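PDB 4MC8: putative sesquiterpene cyclase from Kitasatospora setae, which catalyses the magnesium-dependent 1,11-cyclization of (2E,6E)-farnesyl diphosphate to the sesquiterpene alcohol (2Z,6E)-hedycaryol, taking up water and releasing diphosphate. Local coordinates for residues A[103-108]-A[149-154]; A[174-179]-A[212-217]; A[218-223]-A[304-309]. All coordinates share one frame; numbering follows the deposited sequence.

Contact 1. Residues A[103-108]-A[149-154]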
loop_
_atom_site.group_PDB
_atom_site.type_symbol
_atom_site.label_atom_id
_atom_site.label_comp_id
_atom_site.label_asym_id
_atom_site.label_seq_id
_atom_site.Cartn_x
_atom_site.Cartn_y
_atom_site.Cartn_z
ATOM N N GLU A 103 -10.515 -3.807 17.659
ATOM C CA GLU A 103 -10.740 -2.448 18.159
ATOM C C GLU A 103 -10.447 -1.402 17.084
ATOM O O GLU A 103 -11.257 -0.495 16.870
ATOM C CB GLU A 103 -9.922 -2.160 19.424
ATOM C CG GLU A 103 -10.241 -0.807 20.056
ATOM C CD GLU A 103 -9.455 -0.531 21.323
ATOM O OE1 GLU A 103 -8.207 -0.568 21.289
ATOM O OE2 GLU A 103 -10.090 -0.256 22.357
ATOM N N LEU A 104 -9.300 -1.538 16.415
ATOM C CA LEU A 104 -8.941 -0.662 15.300
ATOM C C LEU A 104 -10.022 -0.678 14.221
ATOM O O LEU A 104 -10.450 0.383 13.746
ATOM C CB LEU A 104 -7.583 -1.061 14.700
ATOM C CG LEU A 104 -6.350 -0.777 15.568
ATOM C CD1 LEU A 104 -5.081 -1.334 14.932
ATOM C CD2 LEU A 104 -6.199 0.711 15.857
ATOM N N ARG A 105 -10.483 -1.883 13.872
ATOM C CA ARG A 105 -11.520 -2.066 12.853
ATOM C C ARG A 105 -12.823 -1.338 13.186
ATOM O O ARG A 105 -13.415 -0.694 12.311
ATOM C CB ARG A 105 -11.765 -3.555 12.597
ATOM C CG ARG A 105 -10.665 -4.212 11.761
ATOM C CD ARG A 105 -10.561 -5.706 12.036
ATOM N NE ARG A 105 -11.823 -6.406 11.803
ATOM C CZ ARG A 105 -12.030 -7.296 10.836
ATOM N NH1 ARG A 105 -11.052 -7.624 9.997
ATOM N NH2 ARG A 105 -13.221 -7.870 10.718
ATOM N N GLY A 106 -13.254 -1.451 14.446
ATOM C CA GLY A 106 -14.418 -0.728 14.969
ATOM C C GLY A 106 -14.376 0.777 14.766
ATOM O O GLY A 106 -15.388 1.366 14.376
ATOM N N THR A 107 -13.202 1.395 14.989
ATOM C CA THR A 107 -13.061 2.855 14.828
ATOM C C THR A 107 -13.408 3.315 13.416
ATOM O O THR A 107 -13.824 4.457 13.212
ATOM C CB THR A 107 -11.654 3.382 15.165
ATOM O OG1 THR A 107 -10.762 3.088 14.079
ATOM C CG2 THR A 107 -11.118 2.750 16.414
ATOM N N LEU A 108 -13.213 2.421 12.441
ATOM C CA LEU A 108 -13.571 2.700 11.049
ATOM C C LEU A 108 -15.090 2.703 10.823
ATOM O O LEU A 108 -15.575 3.202 9.803
ATOM C CB LEU A 108 -12.871 1.719 10.092
ATOM C CG LEU A 108 -11.335 1.641 10.142
ATOM C CD1 LEU A 108 -10.816 0.445 9.352
ATOM C CD2 LEU A 108 -10.677 2.926 9.653
ATOM N N PHE A 149 -6.294 -5.010 4.878
ATOM C CA PHE A 149 -4.907 -4.833 5.305
ATOM C C PHE A 149 -4.725 -5.211 6.779
ATOM O O PHE A 149 -3.875 -6.026 7.117
ATOM C CB PHE A 149 -4.484 -3.375 5.056
ATOM C CG PHE A 149 -3.166 -2.993 5.680
ATOM C CD1 PHE A 149 -1.962 -3.452 5.146
ATOM C CD2 PHE A 149 -3.124 -2.148 6.790
ATOM C CE1 PHE A 149 -0.752 -3.092 5.718
ATOM C CE2 PHE A 149 -1.916 -1.788 7.372
ATOM C CZ PHE A 149 -0.726 -2.259 6.826
ATOM N N LEU A 150 -5.533 -4.612 7.640
ATOM C CA LEU A 150 -5.495 -4.889 9.077
ATOM C C LEU A 150 -5.781 -6.359 9.396
ATOM O O LEU A 150 -5.155 -6.942 10.285
ATOM C CB LEU A 150 -6.486 -3.982 9.785
ATOM C CG LEU A 150 -6.053 -2.760 10.604
ATOM C CD1 LEU A 150 -4.831 -2.026 10.090
ATOM C CD2 LEU A 150 -7.236 -1.813 10.744
ATOM N N GLN A 151 -6.715 -6.952 8.652
ATOM C CA GLN A 151 -7.098 -8.351 8.834
ATOM C C GLN A 151 -5.954 -9.312 8.520
ATOM O O GLN A 151 -5.864 -10.378 9.126
ATOM C CB GLN A 151 -8.323 -8.678 7.983
ATOM C CG GLN A 151 -9.031 -9.966 8.366
ATOM C CD GLN A 151 -10.469 -10.004 7.886
ATOM O OE1 GLN A 151 -11.082 -8.966 7.620
ATOM N NE2 GLN A 151 -11.023 -11.208 7.782
ATOM N N THR A 152 -5.075 -8.939 7.592
ATOM C CA THR A 152 -3.917 -9.792 7.289
ATOM C C THR A 152 -3.023 -10.012 8.523
ATOM O O THR A 152 -2.322 -11.015 8.599
ATOM C CB THR A 152 -3.087 -9.336 6.051
ATOM O OG1 THR A 152 -2.372 -8.127 6.341
ATOM C CG2 THR A 152 -3.972 -9.139 4.810
ATOM N N TYR A 153 -3.081 -9.096 9.492
ATOM C CA TYR A 153 -2.361 -9.259 10.764
ATOM C C TYR A 153 -2.882 -10.411 11.626
ATOM O O TYR A 153 -2.096 -11.088 12.281
ATOM C CB TYR A 153 -2.380 -7.968 11.591
ATOM C CG TYR A 153 -1.384 -6.922 11.145
ATOM C CD1 TYR A 153 -0.037 -7.015 11.499
ATOM C CD2 TYR A 153 -1.790 -5.830 10.380
ATOM C CE1 TYR A 153 0.879 -6.053 11.095
ATOM C CE2 TYR A 153 -0.884 -4.863 9.969
ATOM C CZ TYR A 153 0.448 -4.976 10.330
ATOM O OH TYR A 153 1.344 -4.012 9.922
ATOM N N THR A 154 -4.199 -10.615 11.631
ATOM C CA THR A 154 -4.826 -11.693 12.411
ATOM C C THR A 154 -4.725 -13.033 11.688
ATOM O O THR A 154 -4.566 -14.080 12.319
ATOM C CB THR A 154 -6.310 -11.398 12.724
ATOM O OG1 THR A 154 -7.087 -11.444 11.518
ATOM C CG2 THR A 154 -6.451 -10.037 13.346
#

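Contact 2. Residues A[174-179]-A[212-217]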
loop_
_atom_site.group_PDB
_atom_site.type_symbol
_atom_site.label_atom_id
_atom_site.label_comp_id
_atom_site.label_asym_id
_atom_site.label_seq_id
_atom_site.Cartn_x
_atom_site.Cartn_y
_atom_site.Cartn_z
ATOM N N ARG A 174 -3.884 -12.963 -0.184
ATOM C CA ARG A 174 -3.722 -12.161 1.033
ATOM C C ARG A 174 -2.731 -11.009 0.827
ATOM O O ARG A 174 -2.972 -9.872 1.262
ATOM C CB ARG A 174 -3.264 -13.059 2.202
ATOM C CG ARG A 174 -2.696 -12.317 3.405
ATOM C CD ARG A 174 -2.387 -13.232 4.584
ATOM N NE ARG A 174 -1.113 -13.936 4.428
ATOM C CZ ARG A 174 -0.997 -15.195 4.018
ATOM N NH1 ARG A 174 0.204 -15.748 3.905
ATOM N NH2 ARG A 174 -2.080 -15.911 3.729
ATOM N N ARG A 175 -1.621 -11.326 0.160
ATOM C CA ARG A 175 -0.508 -10.403 -0.050
ATOM C C ARG A 175 -0.893 -9.124 -0.813
ATOM O O ARG A 175 -0.361 -8.044 -0.530
ATOM C CB ARG A 175 0.636 -11.142 -0.768
ATOM C CG ARG A 175 1.963 -10.407 -0.838
ATOM C CD ARG A 175 2.550 -10.091 0.532
ATOM N NE ARG A 175 3.873 -9.477 0.395
ATOM C CZ ARG A 175 4.206 -8.271 0.849
ATOM N NH1 ARG A 175 3.319 -7.529 1.505
ATOM N NH2 ARG A 175 5.435 -7.811 0.665
ATOM N N MET A 176 -1.801 -9.253 -1.779
ATOM C CA MET A 176 -2.343 -8.096 -2.510
ATOM C C MET A 176 -2.850 -7.020 -1.541
ATOM O O MET A 176 -2.735 -5.815 -1.811
ATOM C CB MET A 176 -3.453 -8.558 -3.464
ATOM C CG MET A 176 -4.584 -7.573 -3.669
ATOM S SD MET A 176 -5.816 -8.132 -4.847
ATOM C CE MET A 176 -6.567 -6.542 -5.189
ATOM N N TYR A 177 -3.390 -7.457 -0.407
ATOM C CA TYR A 177 -3.895 -6.517 0.594
ATOM C C TYR A 177 -2.871 -6.178 1.682
ATOM O O TYR A 177 -2.807 -5.022 2.122
ATOM C CB TYR A 177 -5.240 -6.987 1.175
ATOM C CG TYR A 177 -6.308 -7.089 0.109
ATOM C CD1 TYR A 177 -6.842 -5.939 -0.479
ATOM C CD2 TYR A 177 -6.761 -8.334 -0.344
ATOM C CE1 TYR A 177 -7.810 -6.024 -1.474
ATOM C CE2 TYR A 177 -7.724 -8.427 -1.342
ATOM C CZ TYR A 177 -8.243 -7.269 -1.902
ATOM O OH TYR A 177 -9.191 -7.340 -2.895
ATOM N N SER A 178 -2.055 -7.157 2.093
ATOM C CA SER A 178 -1.066 -6.904 3.149
ATOM C C SER A 178 -0.005 -5.885 2.731
ATOM O O SER A 178 0.539 -5.172 3.584
ATOM C CB SER A 178 -0.407 -8.197 3.636
ATOM O OG SER A 178 0.504 -8.711 2.666
ATOM N N VAL A 179 0.280 -5.810 1.425
ATOM C CA VAL A 179 1.266 -4.858 0.898
ATOM C C VAL A 179 0.748 -3.423 1.047
ATOM O O VAL A 179 1.534 -2.475 1.099
ATOM C CB VAL A 179 1.684 -5.182 -0.565
ATOM C CG1 VAL A 179 0.556 -4.917 -1.556
ATOM C CG2 VAL A 179 2.950 -4.424 -0.952
ATOM N N ALA A 212 -2.730 -6.715 -10.143
ATOM C CA ALA A 212 -1.416 -6.978 -10.748
ATOM C C ALA A 212 -0.367 -5.982 -10.249
ATOM O O ALA A 212 0.764 -6.366 -9.920
ATOM C CB ALA A 212 -1.495 -6.984 -12.270
ATOM N N GLY A 213 -0.756 -4.706 -10.188
ATOM C CA GLY A 213 0.084 -3.648 -9.629
ATOM C C GLY A 213 0.519 -3.910 -8.190
ATOM O O GLY A 213 1.718 -3.830 -7.877
ATOM N N ALA A 214 -0.456 -4.207 -7.312
ATOM C CA ALA A 214 -0.183 -4.566 -5.917
ATOM C C ALA A 214 0.763 -5.773 -5.798
ATOM O O ALA A 214 1.732 -5.732 -5.028
ATOM C CB ALA A 214 -1.488 -4.819 -5.148
ATOM N N LEU A 215 0.499 -6.829 -6.575
ATOM C CA LEU A 215 1.316 -8.043 -6.516
ATOM C C LEU A 215 2.736 -7.829 -7.057
ATOM O O LEU A 215 3.697 -8.363 -6.500
ATOM C CB LEU A 215 0.619 -9.219 -7.223
ATOM C CG LEU A 215 -0.602 -9.767 -6.462
ATOM C CD1 LEU A 215 -1.270 -10.925 -7.199
ATOM C CD2 LEU A 215 -0.214 -10.169 -5.041
ATOM N N HIS A 216 2.876 -7.033 -8.117
ATOM C CA HIS A 216 4.211 -6.729 -8.670
ATOM C C HIS A 216 5.083 -6.087 -7.578
ATOM O O HIS A 216 6.228 -6.494 -7.356
ATOM C CB HIS A 216 4.088 -5.807 -9.895
ATOM C CG HIS A 216 5.378 -5.561 -10.610
ATOM N ND1 HIS A 216 6.340 -4.688 -10.141
ATOM C CD2 HIS A 216 5.863 -6.065 -11.774
ATOM C CE1 HIS A 216 7.365 -4.677 -10.983
ATOM N NE2 HIS A 216 7.097 -5.499 -11.982
ATOM N N ILE A 217 4.512 -5.109 -6.873
ATOM C CA ILE A 217 5.218 -4.390 -5.818
ATOM C C ILE A 217 5.519 -5.302 -4.623
ATOM O O ILE A 217 6.634 -5.298 -4.096
ATOM C CB ILE A 217 4.413 -3.148 -5.393
ATOM C CG1 ILE A 217 4.433 -2.089 -6.513
ATOM C CG2 ILE A 217 4.911 -2.586 -4.063
ATOM C CD1 ILE A 217 3.302 -1.071 -6.324
#

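Contact 3. Residues A[218-223]-A[304-309]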
loop_
_atom_site.group_PDB
_atom_site.type_symbol
_atom_site.label_atom_id
_atom_site.label_comp_id
_atom_site.label_asym_id
_atom_site.label_seq_id
_atom_site.Cartn_x
_atom_site.Cartn_y
_atom_site.Cartn_z
ATOM N N ALA A 218 4.535 -6.104 -4.221
ATOM C CA ALA A 218 4.704 -7.039 -3.102
ATOM C C ALA A 218 5.809 -8.075 -3.358
ATOM O O ALA A 218 6.620 -8.356 -2.464
ATOM C CB ALA A 218 3.388 -7.728 -2.786
ATOM N N LEU A 219 5.842 -8.623 -4.578
ATOM C CA LEU A 219 6.761 -9.696 -4.924
ATOM C C LEU A 219 8.177 -9.165 -5.041
ATOM O O LEU A 219 9.120 -9.838 -4.625
ATOM C CB LEU A 219 6.342 -10.414 -6.218
ATOM C CG LEU A 219 5.051 -11.242 -6.150
ATOM C CD1 LEU A 219 4.650 -11.717 -7.538
ATOM C CD2 LEU A 219 5.196 -12.423 -5.201
ATOM N N VAL A 220 8.314 -7.954 -5.587
ATOM C CA VAL A 220 9.602 -7.235 -5.586
ATOM C C VAL A 220 10.065 -7.004 -4.134
ATOM O O VAL A 220 11.237 -7.186 -3.814
ATOM C CB VAL A 220 9.525 -5.912 -6.401
ATOM C CG1 VAL A 220 10.733 -5.014 -6.150
ATOM C CG2 VAL A 220 9.381 -6.206 -7.893
ATOM N N ASN A 221 9.130 -6.642 -3.257
ATOM C CA ASN A 221 9.408 -6.525 -1.812
ATOM C C ASN A 221 9.863 -7.818 -1.146
ATOM O O ASN A 221 10.760 -7.797 -0.304
ATOM C CB ASN A 221 8.214 -5.935 -1.063
ATOM C CG ASN A 221 8.182 -4.426 -1.137
ATOM O OD1 ASN A 221 7.137 -3.809 -0.964
ATOM N ND2 ASN A 221 9.330 -3.822 -1.416
ATOM N N ASP A 222 9.247 -8.934 -1.528
ATOM C CA ASP A 222 9.643 -10.248 -1.028
ATOM C C ASP A 222 11.096 -10.574 -1.381
ATOM O O ASP A 222 11.832 -11.101 -0.542
ATOM C CB ASP A 222 8.705 -11.341 -1.559
ATOM C CG ASP A 222 7.324 -11.306 -0.910
ATOM O OD1 ASP A 222 7.059 -10.410 -0.077
ATOM O OD2 ASP A 222 6.497 -12.186 -1.243
ATOM N N VAL A 223 11.503 -10.255 -2.614
ATOM C CA VAL A 223 12.883 -10.489 -3.062
ATOM C C VAL A 223 13.883 -9.611 -2.309
ATOM O O VAL A 223 14.912 -10.100 -1.859
ATOM C CB VAL A 223 13.065 -10.323 -4.592
ATOM C CG1 VAL A 223 14.521 -10.519 -4.981
ATOM C CG2 VAL A 223 12.205 -11.326 -5.341
ATOM N N SER A 304 7.780 1.778 -11.116
ATOM C CA SER A 304 9.161 2.286 -11.303
ATOM C C SER A 304 9.686 3.005 -10.053
ATOM O O SER A 304 10.860 2.877 -9.685
ATOM C CB SER A 304 9.278 3.205 -12.528
ATOM O OG SER A 304 8.920 2.518 -13.716
ATOM N N GLY A 305 8.809 3.763 -9.402
ATOM C CA GLY A 305 9.138 4.454 -8.154
ATOM C C GLY A 305 9.696 3.559 -7.054
ATOM O O GLY A 305 10.622 3.957 -6.339
ATOM N N GLN A 306 9.138 2.351 -6.924
ATOM C CA GLN A 306 9.574 1.390 -5.908
ATOM C C GLN A 306 11.046 1.072 -6.051
ATOM O O GLN A 306 11.767 0.926 -5.055
ATOM C CB GLN A 306 8.787 0.088 -6.016
ATOM C CG GLN A 306 9.234 -0.961 -5.008
ATOM C CD GLN A 306 8.577 -2.306 -5.206
ATOM O OE1 GLN A 306 8.161 -2.662 -6.318
ATOM N NE2 GLN A 306 8.495 -3.078 -4.120
ATOM N N LEU A 307 11.489 0.957 -7.298
ATOM C CA LEU A 307 12.848 0.523 -7.570
ATOM C C LEU A 307 13.844 1.552 -7.032
ATOM O O LEU A 307 14.857 1.198 -6.410
ATOM C CB LEU A 307 13.035 0.284 -9.074
ATOM C CG LEU A 307 12.961 -1.145 -9.633
ATOM C CD1 LEU A 307 12.117 -2.110 -8.820
ATOM C CD2 LEU A 307 12.543 -1.159 -11.107
ATOM N N VAL A 308 13.516 2.828 -7.227
ATOM C CA VAL A 308 14.429 3.911 -6.876
ATOM C C VAL A 308 14.386 4.167 -5.373
ATOM O O VAL A 308 15.408 4.486 -4.767
ATOM C CB VAL A 308 14.157 5.178 -7.716
ATOM C CG1 VAL A 308 14.944 6.369 -7.187
ATOM C CG2 VAL A 308 14.536 4.928 -9.174
ATOM N N TRP A 309 13.201 3.998 -4.785
ATOM C CA TRP A 309 13.011 4.044 -3.337
ATOM C C TRP A 309 13.864 3.001 -2.602
ATOM O O TRP A 309 14.484 3.321 -1.586
ATOM C CB TRP A 309 11.527 3.889 -2.988
ATOM C CG TRP A 309 11.247 3.802 -1.518
ATOM C CD1 TRP A 309 11.384 4.800 -0.595
ATOM C CD2 TRP A 309 10.780 2.648 -0.800
ATOM N NE1 TRP A 309 11.032 4.340 0.655
ATOM C CE2 TRP A 309 10.656 3.023 0.558
ATOM C CE3 TRP A 309 10.451 1.334 -1.175
ATOM C CZ2 TRP A 309 10.210 2.130 1.550
ATOM C CZ3 TRP A 309 10.011 0.447 -0.192
ATOM C CH2 TRP A 309 9.892 0.851 1.156
#

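Contact 1. Residues A[103-108]-A[149-154]
Arg105 NH1 donates to Gln151 OE1 at 2.7 Å, the one hydrogen bond between these two nearly antiparallel helix segments, whose axes come no nearer than 10.8 Å. The oxygen lies at the edge of the guanidinium, close to its plane, but the donor stands above the amide's carbonyl plane, 58° out of it. The two planes are turned 63° against each other. Two long chains suit such a wide gap: Gln151 reaches over it extended, CG anti to the backbone N (chi1 -164°), while Arg105 bends at its third torsion to turn NH1 across.

On the buried side of this bond, Leu150 fills the middle. Its CD2 meets Leu104 CB at 4.0 Å and lies 4.3 Å from Arg105 CG, with Leu108 CD1 at 4.5 Å, so a single methyl touches three residues of 103-108. Phe149, important for stabilizing the cation at C-11, meets Trp183 edge-to-face, and Tyr153 OH bonds to Asp82, a probable magnesium ligand. The chemistry is thus layered: the amide dipole would probably help to solvate the arginine's charge, which also has weak, long ion pairs from NE to Glu147 and Asp102, while the leucines make an apolar layer beside it.

Contact 2. Residues A[174-179]-A[212-217]
Leu215 lays its CD2 methyl against the backbone of the other helix, 3.7 Å from Met176 N, and the same methyl meets Met176 CB at 3.9 Å. CG stands beside the backbone N of Leu215 (chi1 -71°), which swings the isobutyl end across to Met176. The two helical segments cross at 82°, with axes 8.5 Å apart, and the small Ala214 at the crossing suits that closeness. Ala214 points its CB toward the other helix, 3.7 Å from Met176 O, a buried carbonyl oxygen with no polar partner in the model.

Val179 has both methyls occupied. CG1 lies 4.1 Å from Ala214 CB, and CG2 meets Ile217 CG2, also at 4.1 Å, the two side chains crossing at about a right angle. A beta-branched residue suits this place because its methyls diverge to two partners one turn apart on the facing helix. Arg175, a probable substrate ligand, adds its aliphatic base beside Leu215, while its NH1 donates to Ser178 OG at 3.3 Å and its NH2 forms a salt bridge with Asp222.

Helix 181-188 packs on Ala214 and Ile217 through Met181, helix 250-281 lies against Leu215 through Gln264, and helix 136-158 touches Arg174 and Ser178.

Contact 3. Residues A[218-223]-A[304-309]
Gln306 and Val220 form the dense heart of this contact, their side chains sliding past each other in opposite directions. Gln306 stretches out with CG anti to the backbone N (chi1 178°) and brings OE1 to 3.5 Å from Val220 CG1. Val220 CB is equally close to that oxygen, so the amide's oxygen end rests on the valine's branched carbon. Beyond it the amide nitrogen reaches the facing helix: Gln306 NE2 donates to Ile217 O, one residue before 218-223. The side-chain amides of Gln306 and Asn221, a magnesium ligand by similarity in the NXXXSXXXE motif, also come close, their planes nearly perpendicular at 87°. A long polar residue suits the site, since the axes run 11.0 Å apart, at an angle of 20°, too wide for short side chains to meet. Shortened to an alanine, this position would lose the amide, which would probably open a gap beside Val220 and leave the Ile217 carbonyl without this donor.

Contacts are looser at Leu307 and Trp309. Leu307 CD1 approaches Val220 CG1 at 4.2 Å, a light apolar touch, and the edge of the Trp309 ring lies near the Asn221 side chain. A bound buffer molecule lies about 3 Å from the Gln306 side chain, consistent with this region bordering the active-site pocket.

Trp309 packs on helix 52-59 through Leu54 and Tyr58, and its NE1 bonds to Gly51 O. Behind 218-223, Leu219 and Val223 pack on helix 250-281, while Asp222 forms a salt bridge with Arg175 of helix 168-178.

The three contacts follow one another along the chain and step across the all-helical terpene synthase fold. Contact 1 joins helices 98-107 and 136-158; contact 2, about 18 Å away between centres, joins helices 168-178 and 204-225. They touch where Phe149 and Thr152 pack against Ser178. Contact 3 shares helix 204-225 with contact 2, lies about 11 Å from it between centres, and adds helix 286-312, the last modelled helix. Contacts 1 and 3, about 25 Å apart, fall on opposite sides of the chain's centre. Contact 2 therefore bridges the series, linking the side of Phe149 and the DDXXXE aspartate Asp82 to the side that carries Arg175 and Asn221, probable substrate and magnesium ligands.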